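Esterase (Sinorhizobium meliloti 1021, PDB 4TX1) is a carbohydrate acetylesterase of the SGNH hydrolase family that probably cleaves acetyl and aryl ester bonds. Local coordinates at residues H35-L49 with T208-R220. Numbering follows the deposited sequence.
Sequences HALEDRWPSVLQKAL and TRAVGRGLEPVVR
Trp41 and Leu45 of helix 41-49 pack as knobs into holes of helix 205-223, two helices lying on one side of the parallel sheet of this SGNH-hydrolase fold. The axes of segments 41-49 and 208-220 cross at -40° and approach to 7.4 Å, a closeness that Gly212 permits: any CB there would clash with Trp41 O and Val44 CB. With CG set between its backbone N and carbonyl carbon, Trp41 turns one indole face to Val211, whose CG1 makes a CH-pi contact 4.3 Å from the five-membered ring's centroid; Pro42 CD takes the opposite face, and NE1 is hydrogen-bonded to Thr24 OG1. Leu45 meets Val219 tip to tip, CD1 to CB 4.0 Å. A bend at chi3 (76°) turns the Arg209 guanidinium so that Asp39 OD1 lies at its edge, nearly in its plane, 2.7 Å from NH1 in a salt bridge, the two planes 79° apart, while Val44 CG2 lies over its centre. Replacing Arg209 by an alanine would remove that flat group and is likely to leave Asp39 without its salt-bridge mate. Glu216 OE1 receives Arg220 NE through its anti lone pair (2.8 Å), probably helping hold a guanidinium that has Leu49 CD2 over one face and whose NH2 bonds weakly to Ala48 O, 2.8 Å away.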
loop_
_atom_site.group_PDB
_atom_site.type_symbol
_atom_site.label_atom_id
_atom_site.label_comp_id
_atom_site.label_asym_id
_atom_site.label_seq_id
_atom_site.Cartn_x
_atom_site.Cartn_y
_atom_site.Cartn_z
ATOM N N HIS A 35 13.350 -5.190 29.219
ATOM C CA HIS A 35 13.578 -6.183 30.279
ATOM C C HIS A 35 14.560 -7.236 29.792
ATOM O O HIS A 35 14.585 -7.636 28.591
ATOM C CB HIS A 35 12.233 -6.861 30.751
ATOM C CG HIS A 35 11.257 -5.929 31.358
ATOM N ND1 HIS A 35 11.591 -5.049 32.361
ATOM C CD2 HIS A 35 9.920 -5.790 31.165
ATOM C CE1 HIS A 35 10.525 -4.340 32.695
ATOM N NE2 HIS A 35 9.479 -4.820 32.016
ATOM N N ALA A 36 15.377 -7.796 30.698
ATOM C CA ALA A 36 16.155 -8.958 30.377
ATOM C C ALA A 36 15.344 -10.074 29.822
ATOM O O ALA A 36 14.176 -10.243 30.185
ATOM C CB ALA A 36 16.936 -9.413 31.659
ATOM N N LEU A 37 15.950 -10.810 29.041
ATOM C CA LEU A 37 15.323 -11.941 28.287
ATOM C C LEU A 37 14.554 -12.774 29.244
ATOM O O LEU A 37 13.431 -13.107 29.013
ATOM C CB LEU A 37 16.380 -12.779 27.564
ATOM C CG LEU A 37 15.870 -14.011 26.813
ATOM C CD1 LEU A 37 14.930 -13.603 25.690
ATOM C CD2 LEU A 37 17.032 -14.832 26.274
ATOM N N GLU A 38 15.238 -13.156 30.326
ATOM C CA GLU A 38 14.596 -14.077 31.215
ATOM C C GLU A 38 13.399 -13.564 31.945
ATOM O O GLU A 38 12.604 -14.403 32.403
ATOM C CB GLU A 38 15.639 -14.675 32.177
ATOM C CG GLU A 38 16.320 -13.563 32.965
ATOM C CD GLU A 38 17.636 -12.980 32.369
ATOM O OE1 GLU A 38 17.881 -12.829 31.087
ATOM O OE2 GLU A 38 18.509 -12.605 33.263
ATOM N N ASP A 39 13.155 -12.248 31.970
ATOM C CA ASP A 39 12.006 -11.613 32.583
ATOM C C ASP A 39 10.790 -11.355 31.649
ATOM O O ASP A 39 9.728 -10.947 32.108
ATOM C CB ASP A 39 12.394 -10.309 33.270
ATOM C CG ASP A 39 13.483 -10.535 34.392
ATOM O OD1 ASP A 39 13.468 -11.678 34.930
ATOM O OD2 ASP A 39 14.257 -9.593 34.635
ATOM N N ARG A 40 10.987 -11.581 30.347
ATOM C CA ARG A 40 9.891 -11.395 29.389
ATOM C C ARG A 40 8.899 -12.566 29.541
ATOM O O ARG A 40 9.306 -13.701 29.726
ATOM C CB ARG A 40 10.463 -11.298 27.991
ATOM C CG ARG A 40 11.463 -10.181 27.886
ATOM C CD ARG A 40 12.210 -10.169 26.528
ATOM N NE ARG A 40 13.411 -9.389 26.626
ATOM C CZ ARG A 40 14.431 -9.443 25.785
ATOM N NH1 ARG A 40 14.325 -10.275 24.746
ATOM N NH2 ARG A 40 15.523 -8.772 26.010
ATOM N N TRP A 41 7.608 -12.326 29.369
ATOM C CA TRP A 41 6.640 -13.356 29.648
ATOM C C TRP A 41 6.712 -14.573 28.800
ATOM O O TRP A 41 6.613 -15.685 29.272
ATOM C CB TRP A 41 5.242 -12.788 29.793
ATOM C CG TRP A 41 4.503 -12.393 28.502
ATOM C CD1 TRP A 41 4.290 -11.125 28.059
ATOM C CD2 TRP A 41 3.816 -13.270 27.610
ATOM N NE1 TRP A 41 3.519 -11.158 26.884
ATOM C CE2 TRP A 41 3.244 -12.456 26.581
ATOM C CE3 TRP A 41 3.696 -14.661 27.506
ATOM C CZ2 TRP A 41 2.520 -13.010 25.501
ATOM C CZ3 TRP A 41 2.956 -15.200 26.445
ATOM C CH2 TRP A 41 2.381 -14.382 25.473
ATOM N N PRO A 42 7.060 -14.432 27.482
ATOM C CA PRO A 42 7.220 -15.651 26.729
ATOM C C PRO A 42 8.402 -16.550 27.186
ATOM O O PRO A 42 8.342 -17.773 27.083
ATOM C CB PRO A 42 7.530 -15.158 25.305
ATOM C CG PRO A 42 6.807 -13.864 25.277
ATOM C CD PRO A 42 7.142 -13.227 26.641
ATOM N N SER A 43 9.468 -15.928 27.676
ATOM C CA SER A 43 10.636 -16.623 28.235
ATOM C C SER A 43 10.271 -17.386 29.510
ATOM O O SER A 43 10.692 -18.569 29.645
ATOM C CB SER A 43 11.731 -15.633 28.612
ATOM O OG SER A 43 12.189 -14.966 27.406
ATOM N N VAL A 44 9.537 -16.711 30.378
ATOM C CA VAL A 44 9.030 -17.366 31.626
ATOM C C VAL A 44 8.144 -18.568 31.308
ATOM O O VAL A 44 8.325 -19.688 31.871
ATOM C CB VAL A 44 8.322 -16.387 32.533
ATOM C CG1 VAL A 44 7.591 -17.193 33.631
ATOM C CG2 VAL A 44 9.305 -15.273 32.971
ATOM N N LEU A 45 7.189 -18.398 30.372
ATOM C CA LEU A 45 6.459 -19.525 29.833
ATOM C C LEU A 45 7.335 -20.644 29.278
ATOM O O LEU A 45 7.064 -21.872 29.514
ATOM C CB LEU A 45 5.446 -19.021 28.784
ATOM C CG LEU A 45 4.418 -19.971 28.252
ATOM C CD1 LEU A 45 3.489 -20.550 29.350
ATOM C CD2 LEU A 45 3.543 -19.250 27.196
ATOM N N GLN A 46 8.359 -20.306 28.478
ATOM C CA GLN A 46 9.176 -21.308 27.847
ATOM C C GLN A 46 9.880 -22.139 28.969
ATOM O O GLN A 46 10.106 -23.359 28.843
ATOM C CB GLN A 46 10.261 -20.691 26.984
ATOM C CG GLN A 46 11.369 -21.578 26.481
ATOM C CD GLN A 46 10.887 -22.561 25.433
ATOM O OE1 GLN A 46 10.938 -22.276 24.190
ATOM N NE2 GLN A 46 10.354 -23.697 25.887
ATOM N N LYS A 47 10.350 -21.426 29.971
ATOM C CA LYS A 47 11.131 -22.117 31.039
ATOM C C LYS A 47 10.207 -23.057 31.770
ATOM O O LYS A 47 10.625 -24.192 32.087
ATOM C CB LYS A 47 11.701 -21.126 32.039
ATOM C CG LYS A 47 12.625 -21.766 33.107
ATOM C CD LYS A 47 13.233 -20.648 33.950
ATOM C CE LYS A 47 14.313 -21.096 34.924
ATOM N NZ LYS A 47 15.472 -21.573 34.126
ATOM N N ALA A 48 8.983 -22.623 32.017
ATOM C CA ALA A 48 7.974 -23.449 32.662
ATOM C C ALA A 48 7.603 -24.674 31.833
ATOM O O ALA A 48 7.394 -25.771 32.419
ATOM C CB ALA A 48 6.749 -22.655 33.047
ATOM N N LEU A 49 7.543 -24.569 30.489
ATOM C CA LEU A 49 7.138 -25.700 29.672
ATOM C C LEU A 49 8.329 -26.613 29.416
ATOM O O LEU A 49 8.157 -27.799 29.126
ATOM C CB LEU A 49 6.484 -25.221 28.318
ATOM C CG LEU A 49 5.228 -24.351 28.477
ATOM C CD1 LEU A 49 4.777 -23.708 27.158
ATOM C CD2 LEU A 49 4.061 -25.106 29.129
ATOM N N THR A 208 5.744 -8.473 34.545
ATOM C CA THR A 208 5.879 -9.183 33.239
ATOM C C THR A 208 6.097 -10.696 33.489
ATOM O O THR A 208 5.445 -11.558 32.903
ATOM C CB THR A 208 7.040 -8.623 32.477
ATOM O OG1 THR A 208 6.882 -7.203 32.328
ATOM C CG2 THR A 208 7.174 -9.330 31.046
ATOM N N ARG A 209 6.950 -11.038 34.473
ATOM C CA ARG A 209 7.121 -12.451 34.835
ATOM C C ARG A 209 5.821 -13.130 35.302
ATOM O O ARG A 209 5.538 -14.312 34.914
ATOM C CB ARG A 209 8.190 -12.579 35.951
ATOM C CG ARG A 209 9.589 -12.274 35.536
ATOM C CD ARG A 209 10.531 -12.427 36.777
ATOM N NE ARG A 209 10.623 -13.821 36.895
ATOM C CZ ARG A 209 11.480 -14.621 36.251
ATOM N NH1 ARG A 209 12.500 -14.157 35.534
ATOM N NH2 ARG A 209 11.316 -15.961 36.385
ATOM N N ALA A 210 4.974 -12.387 35.982
ATOM C CA ALA A 210 3.725 -12.867 36.591
ATOM C C ALA A 210 2.785 -13.285 35.513
ATOM O O ALA A 210 2.065 -14.283 35.647
ATOM C CB ALA A 210 3.082 -11.829 37.477
ATOM N N VAL A 211 2.760 -12.513 34.409
ATOM C CA VAL A 211 1.939 -12.913 33.265
ATOM C C VAL A 211 2.397 -14.245 32.769
ATOM O O VAL A 211 1.553 -15.111 32.509
ATOM C CB VAL A 211 1.985 -11.868 32.113
ATOM C CG1 VAL A 211 1.282 -12.444 30.895
ATOM C CG2 VAL A 211 1.442 -10.549 32.577
ATOM N N GLY A 212 3.688 -14.441 32.534
ATOM C CA GLY A 212 4.201 -15.665 31.993
ATOM C C GLY A 212 3.883 -16.852 32.903
ATOM O O GLY A 212 3.494 -17.921 32.428
ATOM N N ARG A 213 4.081 -16.667 34.211
ATOM C CA ARG A 213 3.770 -17.771 35.195
ATOM C C ARG A 213 2.310 -18.065 35.231
ATOM O O ARG A 213 1.896 -19.235 35.236
ATOM C CB ARG A 213 4.173 -17.388 36.630
ATOM C CG ARG A 213 5.644 -17.426 36.861
ATOM C CD ARG A 213 5.820 -17.509 38.378
ATOM N NE ARG A 213 5.286 -16.290 38.915
ATOM C CZ ARG A 213 6.010 -15.192 39.051
ATOM N NH1 ARG A 213 7.293 -15.239 38.751
ATOM N NH2 ARG A 213 5.456 -14.076 39.544
ATOM N N GLY A 214 1.505 -17.012 35.231
ATOM C CA GLY A 214 0.077 -17.110 35.195
ATOM C C GLY A 214 -0.526 -17.858 34.022
ATOM O O GLY A 214 -1.566 -18.502 34.171
ATOM N N LEU A 215 0.121 -17.771 32.849
ATOM C CA LEU A 215 -0.389 -18.467 31.642
ATOM C C LEU A 215 -0.070 -19.937 31.578
ATOM O O LEU A 215 -0.653 -20.679 30.819
ATOM C CB LEU A 215 0.187 -17.742 30.419
ATOM C CG LEU A 215 -0.409 -16.395 30.115
ATOM C CD1 LEU A 215 0.444 -15.582 29.130
ATOM C CD2 LEU A 215 -1.819 -16.533 29.544
ATOM N N GLU A 216 0.836 -20.414 32.430
ATOM C CA GLU A 216 1.314 -21.790 32.254
ATOM C C GLU A 216 0.168 -22.837 32.281
ATOM O O GLU A 216 0.153 -23.684 31.430
ATOM C CB GLU A 216 2.419 -22.147 33.256
ATOM C CG GLU A 216 2.678 -23.627 33.223
ATOM C CD GLU A 216 3.627 -24.131 34.285
ATOM O OE1 GLU A 216 4.103 -25.256 34.117
ATOM O OE2 GLU A 216 3.954 -23.408 35.226
ATOM N N PRO A 217 -0.766 -22.765 33.251
ATOM C CA PRO A 217 -1.803 -23.794 33.326
ATOM C C PRO A 217 -2.718 -23.837 32.110
ATOM O O PRO A 217 -2.963 -24.917 31.617
ATOM C CB PRO A 217 -2.586 -23.419 34.582
ATOM C CG PRO A 217 -1.565 -22.780 35.463
ATOM C CD PRO A 217 -0.805 -21.901 34.455
ATOM N N VAL A 218 -3.207 -22.669 31.630
ATOM C CA VAL A 218 -4.091 -22.636 30.475
ATOM C C VAL A 218 -3.304 -23.008 29.226
ATOM O O VAL A 218 -3.820 -23.720 28.361
ATOM C CB VAL A 218 -4.834 -21.296 30.370
ATOM C CG1 VAL A 218 -3.885 -20.179 29.966
ATOM C CG2 VAL A 218 -5.986 -21.385 29.388
ATOM N N VAL A 219 -2.039 -22.621 29.150
ATOM C CA VAL A 219 -1.189 -23.049 28.046
ATOM C C VAL A 219 -0.962 -24.556 28.003
ATOM O O VAL A 219 -1.178 -25.158 27.000
ATOM C CB VAL A 219 0.121 -22.258 27.963
ATOM C CG1 VAL A 219 1.045 -22.857 26.954
ATOM C CG2 VAL A 219 -0.193 -20.828 27.636
ATOM N N ARG A 220 -0.573 -25.162 29.111
ATOM C CA ARG A 220 -0.678 -26.608 29.145
ATOM C C ARG A 220 -2.067 -27.156 28.812
ATOM O O ARG A 220 -2.199 -27.977 27.979
ATOM C CB ARG A 220 -0.256 -27.120 30.523
ATOM C CG ARG A 220 1.212 -26.894 30.846
ATOM C CD ARG A 220 1.650 -27.465 32.184
ATOM N NE ARG A 220 3.060 -27.203 32.458
ATOM C CZ ARG A 220 4.058 -27.940 31.994
ATOM N NH1 ARG A 220 3.808 -28.992 31.224
ATOM N NH2 ARG A 220 5.312 -27.628 32.295
#